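Local coordinates for Lactamase_B domain-containing protein (Bacillus lehensis G1, PDB 7EV5) that probably acts as a zinc-dependent hydrolase of the metallo-beta-lactamase fold, related in structure to both B3 beta-lactamases and glyoxalase II, at residues K3-V16 / F27-W39. Sequence-based numbering, arbitrary orientation.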
ATOM      1  N   LYS A   3      -0.213   7.786 -10.551  1.00 12.31           N
ATOM      2  CA  LYS A   3       0.611   6.902 -11.360  1.00 12.40           C
ATOM      3  C   LYS A   3       0.909   5.616 -10.605  1.00 10.61           C
ATOM      4  O   LYS A   3       1.268   5.649  -9.422  1.00 11.85           O
ATOM      5  CB  LYS A   3       1.918   7.566 -11.794  1.00 13.66           C
ATOM      6  CG  LYS A   3       2.614   6.758 -12.881  1.00 16.36           C
ATOM      7  CD  LYS A   3       3.797   7.467 -13.503  1.00 24.24           C
ATOM      8  CE  LYS A   3       4.119   6.845 -14.862  1.00 25.16           C
ATOM      9  NZ  LYS A   3       5.518   7.128 -15.289  1.00 33.07           N
ATOM     10  N   GLN A   4       0.761   4.498 -11.304  1.00 12.24           N
ATOM     11  CA  GLN A   4       1.221   3.194 -10.852  1.00 12.68           C
ATOM     12  C   GLN A   4       2.673   3.026 -11.281  1.00 12.83           C
ATOM     13  O   GLN A   4       2.991   3.148 -12.474  1.00 14.29           O
ATOM     14  CB  GLN A   4       0.360   2.117 -11.502  1.00 13.47           C
ATOM     15  CG  GLN A   4       0.718   0.686 -11.129  1.00 14.55           C
ATOM     16  CD  GLN A   4      -0.165  -0.300 -11.851  1.00 19.42           C
ATOM     17  OE1 GLN A   4      -0.288  -0.251 -13.069  1.00 23.44           O
ATOM     18  NE2 GLN A   4      -0.818  -1.174 -11.102  1.00 16.13           N
ATOM     19  N   ILE A   5       3.547   2.753 -10.316  1.00 11.34           N
ATOM     20  CA  ILE A   5       4.989   2.672 -10.557  1.00 13.31           C
ATOM     21  C   ILE A   5       5.519   1.359  -9.996  1.00 12.26           C
ATOM     22  O   ILE A   5       5.833   1.276  -8.798  1.00 12.04           O
ATOM     23  CB  ILE A   5       5.719   3.891  -9.964  1.00 13.82           C
ATOM     24  CG1 ILE A   5       5.092   5.195 -10.484  1.00 13.37           C
ATOM     25  CG2 ILE A   5       7.205   3.839 -10.298  1.00 15.10           C
ATOM     26  CD1 ILE A   5       5.710   6.469  -9.938  1.00 17.02           C
ATOM     27  N   PRO A   6       5.638   0.308 -10.810  1.00 12.28           N
ATOM     28  CA  PRO A   6       6.244  -0.931 -10.313  1.00 11.22           C
ATOM     29  C   PRO A   6       7.721  -0.711 -10.035  1.00 13.79           C
ATOM     30  O   PRO A   6       8.419  -0.061 -10.816  1.00 15.97           O
ATOM     31  CB  PRO A   6       6.046  -1.917 -11.474  1.00 14.06           C
ATOM     32  CG  PRO A   6       4.986  -1.317 -12.326  1.00 22.33           C
ATOM     33  CD  PRO A   6       5.092   0.163 -12.168  1.00 15.21           C
ATOM     34  N   LEU A   7       8.198  -1.240  -8.901  1.00 11.48           N
ATOM     35  CA  LEU A   7       9.555  -0.972  -8.445  1.00 14.24           C
ATOM     36  C   LEU A   7      10.208  -2.223  -7.878  1.00 16.15           C
ATOM     37  O   LEU A   7       9.558  -3.027  -7.208  1.00 13.20           O
ATOM     38  CB  LEU A   7       9.570   0.091  -7.343  1.00 14.23           C
ATOM     39  CG  LEU A   7       9.146   1.510  -7.723  1.00 13.42           C
ATOM     40  CD1 LEU A   7       8.901   2.326  -6.465  1.00 13.62           C
ATOM     41  CD2 LEU A   7      10.194   2.186  -8.597  1.00 14.70           C
ATOM     42  N   GLY A   8      11.511  -2.356  -8.121  1.00 16.94           N
ATOM     43  CA  GLY A   8      12.297  -3.421  -7.548  1.00 16.23           C
ATOM     44  C   GLY A   8      12.165  -4.721  -8.312  1.00 14.06           C
ATOM     45  O   GLY A   8      11.342  -4.854  -9.223  1.00 15.55           O
ATOM     46  N   PRO A   9      12.982  -5.713  -7.956  1.00 16.53           N
ATOM     47  CA  PRO A   9      12.863  -7.016  -8.624  1.00 17.93           C
ATOM     48  C   PRO A   9      11.485  -7.641  -8.492  1.00 18.14           C
ATOM     49  O   PRO A   9      11.028  -8.305  -9.429  1.00 19.83           O
ATOM     50  CB  PRO A   9      13.950  -7.867  -7.949  1.00 26.08           C
ATOM     51  CG  PRO A   9      14.247  -7.165  -6.661  1.00 26.66           C
ATOM     52  CD  PRO A   9      14.053  -5.708  -6.946  1.00 17.09           C
ATOM     53  N   ILE A  10      10.802  -7.441  -7.361  1.00 16.62           N
ATOM     54  CA  ILE A  10       9.455  -7.986  -7.208  1.00 18.05           C
ATOM     55  C   ILE A  10       8.444  -7.243  -8.074  1.00 14.48           C
ATOM     56  O   ILE A  10       7.389  -7.797  -8.414  1.00 15.29           O
ATOM     57  CB  ILE A  10       9.058  -7.983  -5.717  1.00 17.54           C
ATOM     58  CG1 ILE A  10      10.149  -8.641  -4.867  1.00 22.67           C
ATOM     59  CG2 ILE A  10       7.703  -8.662  -5.498  1.00 14.37           C
ATOM     60  CD1 ILE A  10      10.307 -10.121  -5.119  1.00 26.58           C
ATOM     61  N   GLN A  11       8.751  -6.001  -8.452  1.00 14.64           N
ATOM     62  CA  GLN A  11       7.878  -5.154  -9.263  1.00 12.74           C
ATOM     63  C   GLN A  11       6.598  -4.761  -8.531  1.00 12.79           C
ATOM     64  O   GLN A  11       5.570  -4.504  -9.163  1.00 14.87           O
ATOM     65  CB  GLN A  11       7.586  -5.751 -10.644  1.00 16.29           C
ATOM     66  CG  GLN A  11       8.802  -5.745 -11.573  1.00 17.34           C
ATOM     67  CD  GLN A  11       9.101  -4.359 -12.121  1.00 15.49           C
ATOM     68  OE1 GLN A  11       8.437  -3.893 -13.045  1.00 20.57           O
ATOM     69  NE2 GLN A  11      10.093  -3.693 -11.551  1.00 15.85           N
ATOM     70  N   THR A  12       6.670  -4.709  -7.200  1.00 11.81           N
ATOM     71  CA  THR A  12       5.564  -4.209  -6.398  1.00 11.02           C
ATOM     72  C   THR A  12       5.182  -2.805  -6.843  1.00  9.07           C
ATOM     73  O   THR A  12       6.046  -1.957  -7.101  1.00 10.24           O
ATOM     74  CB  THR A  12       6.008  -4.176  -4.942  1.00 10.33           C
ATOM     75  OG1 THR A  12       6.384  -5.504  -4.553  1.00 12.50           O
ATOM     76  CG2 THR A  12       4.880  -3.696  -4.017  1.00 11.37           C
ATOM     77  N   ASN A  13       3.877  -2.555  -6.910  1.00  9.61           N
ATOM     78  CA  ASN A  13       3.369  -1.259  -7.360  1.00  9.86           C
ATOM     79  C   ASN A  13       3.457  -0.247  -6.226  1.00 12.72           C
ATOM     80  O   ASN A  13       2.722  -0.349  -5.237  1.00 11.50           O
ATOM     81  CB  ASN A  13       1.909  -1.381  -7.782  1.00 10.66           C
ATOM     82  CG  ASN A  13       1.717  -2.254  -8.990  1.00 10.73           C
ATOM     83  OD1 ASN A  13       2.465  -2.152  -9.959  1.00 12.88           O
ATOM     84  ND2 ASN A  13       0.704  -3.109  -8.954  1.00 12.52           N
ATOM     85  N   ALA A  14       4.337   0.735  -6.365  1.00 11.09           N
ATOM     86  CA  ALA A  14       4.138   1.975  -5.635  1.00  9.71           C
ATOM     87  C   ALA A  14       3.088   2.795  -6.364  1.00 10.63           C
ATOM     88  O   ALA A  14       2.778   2.555  -7.531  1.00 10.47           O
ATOM     89  CB  ALA A  14       5.437   2.783  -5.587  1.00  9.37           C
ATOM     90  N   TYR A  15       2.537   3.781  -5.672  1.00  8.47           N
ATOM     91  CA  TYR A  15       1.614   4.720  -6.299  1.00  8.26           C
ATOM     92  C   TYR A  15       1.989   6.131  -5.895  1.00  8.62           C
ATOM     93  O   TYR A  15       2.369   6.377  -4.749  1.00 10.21           O
ATOM     94  CB  TYR A  15       0.141   4.446  -5.920  1.00  9.76           C
ATOM     95  CG  TYR A  15      -0.315   3.139  -6.486  1.00  9.26           C
ATOM     96  CD1 TYR A  15      -0.768   3.051  -7.792  1.00 10.14           C
ATOM     97  CD2 TYR A  15      -0.242   1.977  -5.736  1.00  8.88           C
ATOM     98  CE1 TYR A  15      -1.147   1.847  -8.328  1.00 10.60           C
ATOM     99  CE2 TYR A  15      -0.607   0.759  -6.273  1.00  8.11           C
ATOM    100  CZ  TYR A  15      -1.074   0.699  -7.570  1.00 10.57           C
ATOM    101  OH  TYR A  15      -1.450  -0.509  -8.132  1.00 11.13           O
ATOM    102  N   VAL A  16       1.884   7.061  -6.836  1.00  9.20           N
ATOM    103  CA  VAL A  16       1.968   8.476  -6.511  1.00  9.62           C
ATOM    104  C   VAL A  16       0.647   9.117  -6.894  1.00 11.79           C
ATOM    105  O   VAL A  16       0.278   9.129  -8.075  1.00 12.02           O
ATOM    106  CB  VAL A  16       3.143   9.180  -7.204  1.00 11.64           C
ATOM    107  CG1 VAL A  16       3.141  10.647  -6.799  1.00 12.22           C
ATOM    108  CG2 VAL A  16       4.463   8.526  -6.824  1.00 11.14           C
ATOM    109  N   PHE A  27       2.539   5.968  -1.979  1.00  8.72           N
ATOM    110  CA  PHE A  27       2.148   4.701  -1.365  1.00  7.81           C
ATOM    111  C   PHE A  27       3.189   3.644  -1.681  1.00  8.98           C
ATOM    112  O   PHE A  27       3.601   3.506  -2.835  1.00 10.10           O
ATOM    113  CB  PHE A  27       0.806   4.218  -1.917  1.00 10.85           C
ATOM    114  CG  PHE A  27      -0.329   5.136  -1.614  1.00  9.21           C
ATOM    115  CD1 PHE A  27      -1.121   4.942  -0.499  1.00 10.91           C
ATOM    116  CD2 PHE A  27      -0.586   6.221  -2.431  1.00  9.41           C
ATOM    117  CE1 PHE A  27      -2.162   5.805  -0.219  1.00 10.29           C
ATOM    118  CE2 PHE A  27      -1.619   7.096  -2.149  1.00 10.20           C
ATOM    119  CZ  PHE A  27      -2.411   6.881  -1.047  1.00 12.40           C
ATOM    120  N   ASP A  28       3.595   2.897  -0.660  1.00  8.79           N
ATOM    121  CA  ASP A  28       4.376   1.676  -0.826  1.00  8.52           C
ATOM    122  C   ASP A  28       5.601   1.802  -1.734  1.00  9.43           C
ATOM    123  O   ASP A  28       5.695   1.109  -2.754  1.00 10.25           O
ATOM    124  CB  ASP A  28       3.487   0.533  -1.308  1.00  9.56           C
ATOM    125  CG  ASP A  28       2.431   0.127  -0.300  1.00  7.81           C
ATOM    126  OD1 ASP A  28       2.320   0.754   0.772  1.00  8.92           O
ATOM    127  OD2 ASP A  28       1.686  -0.840  -0.586  1.00  9.13           O
ATOM    128  N   PRO A  29       6.554   2.677  -1.400  1.00  9.12           N
ATOM    129  CA  PRO A  29       7.809   2.748  -2.163  1.00 10.10           C
ATOM    130  C   PRO A  29       8.720   1.571  -1.839  1.00  8.57           C
ATOM    131  O   PRO A  29       9.448   1.594  -0.841  1.00 10.33           O
ATOM    132  CB  PRO A  29       8.404   4.084  -1.708  1.00 11.35           C
ATOM    133  CG  PRO A  29       7.941   4.245  -0.295  1.00  9.42           C
ATOM    134  CD  PRO A  29       6.589   3.538  -0.205  1.00  9.83           C
ATOM    135  N   GLY A  30       8.668   0.535  -2.677  1.00 11.21           N
ATOM    136  CA  GLY A  30       9.165  -0.769  -2.291  1.00 10.85           C
ATOM    137  C   GLY A  30      10.588  -1.105  -2.689  1.00 10.54           C
ATOM    138  O   GLY A  30      11.199  -1.991  -2.093  1.00 12.85           O
ATOM    139  N   GLY A  31      11.110  -0.412  -3.694  1.00 13.57           N
ATOM    140  CA  GLY A  31      12.435  -0.695  -4.216  1.00 15.27           C
ATOM    141  C   GLY A  31      12.796   0.385  -5.207  1.00 13.77           C
ATOM    142  O   GLY A  31      12.052   1.348  -5.398  1.00 13.05           O
ATOM    143  N   ASP A  32      13.965   0.215  -5.826  1.00 15.57           N
ATOM    144  CA  ASP A  32      14.447   1.113  -6.881  1.00 14.82           C
ATOM    145  C   ASP A  32      14.180   2.577  -6.523  1.00 13.56           C
ATOM    146  O   ASP A  32      13.556   3.332  -7.274  1.00 14.12           O
ATOM    147  CB  ASP A  32      13.839   0.730  -8.227  1.00 15.91           C
ATOM    148  CG  ASP A  32      14.621   1.260  -9.404  1.00 20.00           C
ATOM    149  OD1 ASP A  32      15.599   2.013  -9.207  1.00 24.94           O
ATOM    150  OD2 ASP A  32      14.244   0.916 -10.540  1.00 22.43           O
ATOM    151  N   ALA A  33      14.650   2.969  -5.331  1.00 12.80           N
ATOM    152  CA  ALA A  33      14.335   4.290  -4.797  1.00 12.96           C
ATOM    153  C   ALA A  33      14.694   5.393  -5.779  1.00 14.74           C
ATOM    154  O   ALA A  33      13.952   6.367  -5.922  1.00 14.69           O
ATOM    155  CB  ALA A  33      15.070   4.518  -3.475  1.00 15.21           C
ATOM    156  N   GLU A  34      15.827   5.250  -6.467  1.00 16.54           N
ATOM    157  CA  GLU A  34      16.315   6.314  -7.337  1.00 15.69           C
ATOM    158  C   GLU A  34      15.386   6.538  -8.523  1.00 12.76           C
ATOM    159  O   GLU A  34      15.196   7.679  -8.956  1.00 15.03           O
ATOM    160  CB  GLU A  34      17.741   5.993  -7.797  1.00 16.50           C
ATOM    161  CG  GLU A  34      18.782   6.034  -6.689  1.00 21.53           C
ATOM    162  CD  GLU A  34      18.641   4.896  -5.698  1.00 16.48           C
ATOM    163  OE1 GLU A  34      18.279   3.766  -6.115  1.00 20.85           O
ATOM    164  OE2 GLU A  34      18.889   5.138  -4.500  1.00 23.47           O
ATOM    165  N   ALA A  35      14.784   5.474  -9.051  1.00 15.37           N
ATOM    166  CA  ALA A  35      13.814   5.652 -10.127  1.00 17.02           C
ATOM    167  C   ALA A  35      12.604   6.446  -9.653  1.00 13.97           C
ATOM    168  O   ALA A  35      12.085   7.301 -10.381  1.00 13.66           O
ATOM    169  CB  ALA A  35      13.376   4.296 -10.673  1.00 15.43           C
ATOM    170  N   LEU A  36      12.127   6.163  -8.438  1.00 12.30           N
ATOM    171  CA  LEU A  36      10.973   6.882  -7.911  1.00 11.91           C
ATOM    172  C   LEU A  36      11.331   8.320  -7.557  1.00 12.81           C
ATOM    173  O   LEU A  36      10.586   9.246  -7.900  1.00 12.75           O
ATOM    174  CB  LEU A  36      10.407   6.146  -6.697  1.00 11.79           C
ATOM    175  CG  LEU A  36       9.243   6.855  -5.990  1.00 10.59           C
ATOM    176  CD1 LEU A  36       8.047   7.020  -6.904  1.00 13.09           C
ATOM    177  CD2 LEU A  36       8.859   6.075  -4.733  1.00 12.01           C
ATOM    178  N   ILE A  37      12.467   8.524  -6.875  1.00 12.24           N
ATOM    179  CA  ILE A  37      12.866   9.868  -6.446  1.00 12.26           C
ATOM    180  C   ILE A  37      13.119  10.767  -7.649  1.00 14.21           C
ATOM    181  O   ILE A  37      12.638  11.907  -7.701  1.00 16.11           O
ATOM    182  CB  ILE A  37      14.092   9.803  -5.515  1.00 15.87           C
ATOM    183  CG1 ILE A  37      13.697   9.233  -4.152  1.00 17.20           C
ATOM    184  CG2 ILE A  37      14.714  11.194  -5.339  1.00 19.22           C
ATOM    185  CD1 ILE A  37      14.880   8.721  -3.351  1.00 18.82           C
ATOM    186  N   THR A  38      13.871  10.267  -8.637  1.00 14.16           N
ATOM    187  CA  THR A  38      14.170  11.096  -9.804  1.00 15.10           C
ATOM    188  C   THR A  38      12.920  11.391 -10.622  1.00 15.61           C
ATOM    189  O   THR A  38      12.805  12.486 -11.182  1.00 15.02           O
ATOM    190  CB  THR A  38      15.293  10.503 -10.665  1.00 16.36           C
ATOM    191  OG1 THR A  38      14.914   9.211 -11.149  1.00 16.93           O
ATOM    192  CG2 THR A  38      16.599  10.399  -9.872  1.00 19.37           C
ATOM    193  N   TRP A  39      11.965  10.450 -10.698  1.00 14.55           N
ATOM    194  CA  TRP A  39      10.709  10.748 -11.384  1.00 12.98           C
ATOM    195  C   TRP A  39       9.963  11.880 -10.694  1.00 14.22           C
ATOM    196  O   TRP A  39       9.494  12.820 -11.347  1.00 15.10           O
ATOM    197  CB  TRP A  39       9.819   9.509 -11.484  1.00 16.03           C
ATOM    198  CG  TRP A  39       8.502   9.787 -12.170  1.00 13.52           C
ATOM    199  CD1 TRP A  39       8.286   9.850 -13.507  1.00 14.22           C
ATOM    200  CD2 TRP A  39       7.238  10.063 -11.548  1.00 13.89           C
ATOM    201  NE1 TRP A  39       6.966  10.131 -13.766  1.00 19.20           N
ATOM    202  CE2 TRP A  39       6.302  10.272 -12.576  1.00 16.79           C
ATOM    203  CE3 TRP A  39       6.806  10.153 -10.222  1.00 14.16           C
ATOM    204  CZ2 TRP A  39       4.961  10.558 -12.323  1.00 17.28           C
ATOM    205  CZ3 TRP A  39       5.471  10.437  -9.972  1.00 18.77           C
ATOM    206  CH2 TRP A  39       4.567  10.635 -11.019  1.00 15.70           C
TER
HETATM  207  O   HOH W   1      12.659  -1.203 -10.559  1.00 20.55           O
HETATM  208  O   HOH W   2       6.883  -0.600  -4.689  1.00 12.14           O
HETATM  209  O   HOH W   3       0.702  -0.957  -3.272  1.00 10.17           O
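Tyr15 and Phe27 form an antiparallel hydrogen-bonded pair, Phe27 N bonding to Tyr15 O and Tyr15 N to Phe27 O. Helix 33-39 runs roughly antiparallel to strand 3-7, their axes 9.3 Å apart at 152°. On the helix side, the Trp39 indole meets three side chains. Ile5 CD1 sits over one face of its six-membered ring in a CH-pi contact, 4.1 Å from the centroid, and Val16 brings CG1 to the ring edge. The extended chain of Lys3 lies obliquely against the indole, CD coming within 3.5 Å of Trp39 CZ2. With CG anti to the backbone N (chi1 176°), Leu36 brings CD1 to Ile5 CD1 and Val16 CG2, 3.9 Å from each, the three methyls forming a triangle. Two residues on from Ile5, Leu7 packs its CD1 on Leu36 CB, and its CB lies 3.4 Å from Gly31 O. There the backbones close in, with Gly8 and Gly31 CA atoms 4.3 Å apart, and a water links Gly8 N to a carboxylate oxygen of Asp32, the helix N-cap residue. Across the sheet, Tyr15 CB touches Phe27 CD2, and Tyr15 O lies at the edge of that ring, in its plane; the ring stacks on Phe147 of the second sheet. A second water joins Thr12 O to Asp28 O; a third ties Asn13 O to Asp28 OD2, which also takes hydrogen bonds from Thr53 and the zinc ligand His59. Thus the strand-to-helix connection of this alpha-beta/beta-alpha metallo-beta-lactamase fold packs its helix outside one sheet and places Asp28 as a second-shell residue of the dinuclear zinc site.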